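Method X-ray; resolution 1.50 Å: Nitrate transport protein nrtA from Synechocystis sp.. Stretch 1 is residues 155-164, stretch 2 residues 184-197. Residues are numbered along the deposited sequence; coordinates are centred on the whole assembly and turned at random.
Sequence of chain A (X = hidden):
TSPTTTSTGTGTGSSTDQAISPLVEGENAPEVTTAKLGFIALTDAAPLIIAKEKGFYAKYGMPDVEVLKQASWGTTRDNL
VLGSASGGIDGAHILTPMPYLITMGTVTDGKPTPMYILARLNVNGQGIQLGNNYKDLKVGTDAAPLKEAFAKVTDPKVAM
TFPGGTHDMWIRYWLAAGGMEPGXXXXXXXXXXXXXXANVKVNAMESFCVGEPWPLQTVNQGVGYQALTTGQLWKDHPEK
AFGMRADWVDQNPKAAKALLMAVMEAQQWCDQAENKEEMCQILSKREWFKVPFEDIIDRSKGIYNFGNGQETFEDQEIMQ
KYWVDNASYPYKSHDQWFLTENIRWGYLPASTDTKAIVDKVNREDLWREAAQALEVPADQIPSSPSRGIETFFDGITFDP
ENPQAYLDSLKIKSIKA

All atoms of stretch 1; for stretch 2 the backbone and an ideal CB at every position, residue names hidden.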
# COMPACT_ATOMS: atom_id res chain seq x y z
N ASP A 155 -22.12 -16.51 7.83
CA ASP A 155 -21.24 -15.38 8.16
C ASP A 155 -19.92 -15.41 7.40
O ASP A 155 -18.83 -15.57 7.97
CB ASP A 155 -21.00 -15.36 9.67
CG ASP A 155 -22.30 -15.20 10.42
OD1 ASP A 155 -23.05 -14.27 10.08
OD2 ASP A 155 -22.58 -16.02 11.32
N PRO A 156 -20.01 -15.22 6.07
CA PRO A 156 -18.82 -15.22 5.22
C PRO A 156 -17.90 -14.07 5.58
O PRO A 156 -18.34 -12.93 5.78
CB PRO A 156 -19.38 -15.10 3.80
CG PRO A 156 -20.73 -14.46 3.97
CD PRO A 156 -21.24 -15.00 5.29
N LYS A 157 -16.61 -14.37 5.63
CA LYS A 157 -15.63 -13.35 5.96
C LYS A 157 -14.77 -13.04 4.74
O LYS A 157 -14.52 -13.89 3.89
CB LYS A 157 -14.69 -13.84 7.07
CG LYS A 157 -15.34 -14.34 8.37
CD LYS A 157 -16.19 -13.26 9.00
CE LYS A 157 -16.70 -13.67 10.38
NZ LYS A 157 -17.53 -12.59 11.02
N VAL A 158 -14.33 -11.79 4.65
CA VAL A 158 -13.38 -11.44 3.60
C VAL A 158 -12.20 -10.82 4.38
O VAL A 158 -12.40 -10.02 5.32
CB VAL A 158 -13.93 -10.48 2.56
CG1 VAL A 158 -15.20 -11.07 1.92
CG2 VAL A 158 -14.21 -9.16 3.16
N ALA A 159 -10.98 -11.19 4.02
CA ALA A 159 -9.84 -10.67 4.78
C ALA A 159 -9.13 -9.50 4.12
O ALA A 159 -8.96 -9.47 2.89
CB ALA A 159 -8.81 -11.78 5.02
N MET A 160 -8.74 -8.55 4.96
CA MET A 160 -7.99 -7.39 4.53
C MET A 160 -6.87 -7.22 5.56
O MET A 160 -6.73 -8.03 6.49
CB MET A 160 -8.87 -6.16 4.34
CG MET A 160 -9.89 -5.87 5.42
SD MET A 160 -9.09 -5.25 6.93
CE MET A 160 -10.57 -4.98 8.01
N THR A 161 -6.05 -6.19 5.37
CA THR A 161 -4.82 -6.10 6.14
C THR A 161 -4.75 -5.18 7.35
O THR A 161 -3.80 -5.27 8.12
CB THR A 161 -3.72 -5.69 5.15
OG1 THR A 161 -4.07 -4.42 4.63
CG2 THR A 161 -3.60 -6.68 4.01
N PHE A 162 -5.72 -4.29 7.49
CA PHE A 162 -5.76 -3.33 8.58
C PHE A 162 -7.04 -2.55 8.39
O PHE A 162 -7.35 -2.15 7.25
CB PHE A 162 -4.58 -2.32 8.50
CG PHE A 162 -4.43 -1.47 9.73
CD1 PHE A 162 -3.92 -2.02 10.90
CD2 PHE A 162 -4.89 -0.16 9.74
CE1 PHE A 162 -3.85 -1.26 12.08
CE2 PHE A 162 -4.82 0.61 10.92
CZ PHE A 162 -4.31 0.07 12.07
N PRO A 163 -7.80 -2.30 9.47
CA PRO A 163 -9.05 -1.55 9.27
C PRO A 163 -8.83 -0.12 8.82
O PRO A 163 -8.13 0.63 9.48
CB PRO A 163 -9.75 -1.62 10.64
CG PRO A 163 -8.98 -2.72 11.42
CD PRO A 163 -7.55 -2.64 10.89
N GLY A 164 -9.41 0.24 7.68
CA GLY A 164 -9.25 1.58 7.17
C GLY A 164 -8.04 1.65 6.25
O GLY A 164 -7.77 2.70 5.63
N UNK A 184 -23.73 -6.91 6.19
CA UNK A 184 -24.96 -7.57 5.76
C UNK A 184 -24.70 -8.81 4.92
O UNK A 184 -25.22 -9.88 5.22
CB UNK A 184 -25.83 -6.59 4.97
N UNK A 185 -23.90 -8.67 3.87
CA UNK A 185 -23.59 -9.81 3.01
C UNK A 185 -22.27 -10.50 3.35
O UNK A 185 -22.03 -11.64 2.93
CB UNK A 185 -23.56 -9.35 1.55
N UNK A 186 -21.41 -9.80 4.08
CA UNK A 186 -20.12 -10.35 4.50
C UNK A 186 -19.57 -9.47 5.61
O UNK A 186 -20.09 -8.37 5.84
CB UNK A 186 -19.14 -10.44 3.33
N UNK A 187 -18.56 -9.98 6.30
CA UNK A 187 -17.89 -9.21 7.36
C UNK A 187 -16.41 -9.19 7.00
O UNK A 187 -15.90 -10.15 6.42
CB UNK A 187 -18.12 -9.81 8.75
N UNK A 188 -15.73 -8.08 7.32
CA UNK A 188 -14.31 -8.00 7.06
C UNK A 188 -13.56 -8.48 8.30
O UNK A 188 -14.04 -8.32 9.44
CB UNK A 188 -13.90 -6.58 6.68
N UNK A 189 -12.42 -9.12 8.08
CA UNK A 189 -11.56 -9.55 9.18
C UNK A 189 -10.14 -9.11 8.82
O UNK A 189 -9.84 -8.93 7.63
CB UNK A 189 -11.64 -11.06 9.41
N UNK A 190 -9.29 -8.94 9.82
CA UNK A 190 -7.90 -8.56 9.58
C UNK A 190 -6.99 -9.77 9.66
O UNK A 190 -7.07 -10.52 10.64
CB UNK A 190 -7.45 -7.50 10.58
N UNK A 191 -6.12 -9.95 8.66
CA UNK A 191 -5.12 -11.02 8.67
C UNK A 191 -3.78 -10.37 8.25
O UNK A 191 -3.73 -9.62 7.27
CB UNK A 191 -5.51 -12.17 7.74
N UNK A 192 -2.69 -10.61 9.00
CA UNK A 192 -1.40 -10.01 8.61
C UNK A 192 -1.06 -10.46 7.17
O UNK A 192 -1.28 -11.61 6.81
CB UNK A 192 -0.29 -10.41 9.58
N UNK A 193 -0.47 -9.57 6.36
CA UNK A 193 -0.13 -9.94 4.98
C UNK A 193 0.58 -11.26 4.77
O UNK A 193 0.16 -12.04 3.92
CB UNK A 193 0.75 -8.84 4.38
N UNK A 194 1.63 -11.51 5.56
CA UNK A 194 2.39 -12.73 5.40
C UNK A 194 1.66 -13.97 5.87
O UNK A 194 2.18 -15.08 5.74
CB UNK A 194 3.72 -12.61 6.15
N UNK A 195 0.45 -13.81 6.42
CA UNK A 195 -0.33 -14.93 6.90
C UNK A 195 -1.60 -15.15 6.07
O UNK A 195 -2.38 -16.07 6.36
CB UNK A 195 -0.69 -14.71 8.37
N UNK A 196 -1.79 -14.36 5.00
CA UNK A 196 -2.99 -14.52 4.17
C UNK A 196 -3.07 -15.89 3.51
O UNK A 196 -4.14 -16.52 3.53
CB UNK A 196 -3.03 -13.43 3.09
N UNK A 197 -1.98 -16.35 2.91
CA UNK A 197 -1.98 -17.65 2.25
C UNK A 197 -2.29 -18.79 3.24
O UNK A 197 -3.14 -19.65 2.96
CB UNK A 197 -0.63 -17.89 1.58

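Residues 187-190 form a strand beside 157-160, parallel to it, and backbone hydrogen bonds fix the register before any side chain is considered. The N of 187 donates to P156 O at 3.0 Å, the N of 189 to V158 O at 2.9 Å, and the N of 191 to M160 O at 3.0 Å. In return, V158 N donates to the O of 187 at 2.9 Å, and M160 N to the O of 189 at 2.9 Å. These bonds ask little of the side chains, except that 187, 189 and 191, whose N-H groups donate, cannot be proline; along the strand, what lies on each face of the sheet then narrows the options.

Positions 184 and 185 come before the pairing, and their ideal CB atoms find nothing of stretch 1 within 5.5 Å. Many residues, polar ones included, would fit. They are K184 and D185; the latter meets stretch 1 through its backbone, where D185 O lies 3.3 Å from P156 CG.

At 186 the CB points sideways, its ideal position 3.6 Å from P156 O and 4.2 Å from V158 CG1. With proline and valine nearby, an apolar residue, aliphatic or aromatic, would suit. The residue is F186, at chi1 p, and its CD1 lies 3.6 Å from V158 CG2, an oblique approach to the ring.

Position 187 projects to the face that carries K157 and A159. Its ideal CB is 3.6 Å from K157 NZ, so a small or polar side chain would be reasonable, and an acidic one could be imagined beside the amine. S187 is found. Its compact side chain lies beside the lysine end, the nearest side-chain pair being CB and K157 NZ at 3.6 Å.

The next position, 188, turns to the face of V158 and M160, with M160 CE 3.9 Å from the ideal CB. A beta-branched residue would fit the strand and present a methyl group. T188 does so: its CG2 is 3.7 Å from V158 CG2, and its OG1, 3.8 Å from M160 CE, is hydrogen-bonded elsewhere in the structure.

Back on the K157 and A159 face, 189 has the aliphatic stem of K157 and the small A159 nearby, so valine, isoleucine or leucine would all be plausible. I189 uses both: CG2 packs 3.8 Å from K157 CD, and CG1 lies 3.9 Å from A159 CB.

Position 190 shares the M160 face and also nears the turn after the strand. An aliphatic residue is again favoured. In V190, CG2 is 3.7 Å from both M160 CE and P163 CD, while CG1 lies 3.7 Å from T161 O.

At 191 the CB points sideways, 4.3 Å from A159 CB, favouring a modest apolar group; V191 places CG2 3.7 Å from that methyl.

At 192 the CB points away, so many residues would do; phi of -57° allows proline, and P192 is found. At 193 the ideal CB is 4.9 Å from T161 CG2, suiting a small apolar group, and phi of -48° permits proline; P193 CG meets T161 CG2 at 3.9 Å. Stretch 1 leaves 194 and 195 free, beyond its reach; they are A194 and Q195.

Position 196 points toward stretch 1 from a distance, and the methyls of A159 and T161 call for a long, flexible apolar chain. M196 spans the gap: SD reaches A159 CB at 3.8 Å, and CE lies 3.9 Å from T161 CG2. Position 197, out of reach, is equally unconstrained and holds V197.

Stretch 2 184-197: KDFSTIVVPPAQMV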
# COMPACT_ATOMS: atom_id res chain seq x y z
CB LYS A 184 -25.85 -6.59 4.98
CG LYS A 184 -26.64 -5.67 5.91
CD LYS A 184 -26.95 -4.33 5.25
CE LYS A 184 -27.68 -3.39 6.22
NZ LYS A 184 -27.70 -1.97 5.74
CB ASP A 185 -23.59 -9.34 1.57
CG ASP A 185 -24.90 -8.67 1.18
OD1 ASP A 185 -25.95 -9.37 1.22
OD2 ASP A 185 -24.91 -7.47 0.88
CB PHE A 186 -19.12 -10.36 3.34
CG PHE A 186 -18.77 -9.01 2.85
CD1 PHE A 186 -17.66 -8.32 3.37
CD2 PHE A 186 -19.57 -8.37 1.91
CE1 PHE A 186 -17.37 -7.04 2.96
CE2 PHE A 186 -19.29 -7.07 1.49
CZ PHE A 186 -18.17 -6.40 2.03
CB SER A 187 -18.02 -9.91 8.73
OG SER A 187 -19.37 -10.08 9.10
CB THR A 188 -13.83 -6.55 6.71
OG1 THR A 188 -14.30 -5.63 7.69
CG2 THR A 188 -14.31 -6.14 5.32
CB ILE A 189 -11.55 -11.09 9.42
CG1 ILE A 189 -11.08 -11.88 8.19
CG2 ILE A 189 -12.96 -11.54 9.84
CD1 ILE A 189 -10.82 -13.38 8.52
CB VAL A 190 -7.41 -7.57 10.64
CG1 VAL A 190 -5.93 -7.25 10.43
CG2 VAL A 190 -8.24 -6.29 10.59
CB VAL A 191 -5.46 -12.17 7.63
CG1 VAL A 191 -4.35 -13.20 7.61
CG2 VAL A 191 -6.79 -12.85 7.99
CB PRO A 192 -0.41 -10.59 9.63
CG PRO A 192 -1.28 -10.83 10.86
CD PRO A 192 -2.58 -11.36 10.27
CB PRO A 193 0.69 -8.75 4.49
CG PRO A 193 0.00 -7.58 5.21
CD PRO A 193 -0.18 -8.15 6.64
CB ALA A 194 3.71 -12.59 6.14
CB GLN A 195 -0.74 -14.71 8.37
CG GLN A 195 0.47 -14.70 9.32
CD GLN A 195 0.10 -14.29 10.74
OE1 GLN A 195 -0.97 -14.64 11.25
NE2 GLN A 195 1.00 -13.55 11.39
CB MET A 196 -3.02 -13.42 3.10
CG MET A 196 -3.37 -12.04 3.60
SD MET A 196 -5.15 -11.94 3.88
CE MET A 196 -5.30 -10.21 4.35
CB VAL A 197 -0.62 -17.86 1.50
CG1 VAL A 197 -0.51 -19.30 0.94
CG2 VAL A 197 -0.53 -16.90 0.34
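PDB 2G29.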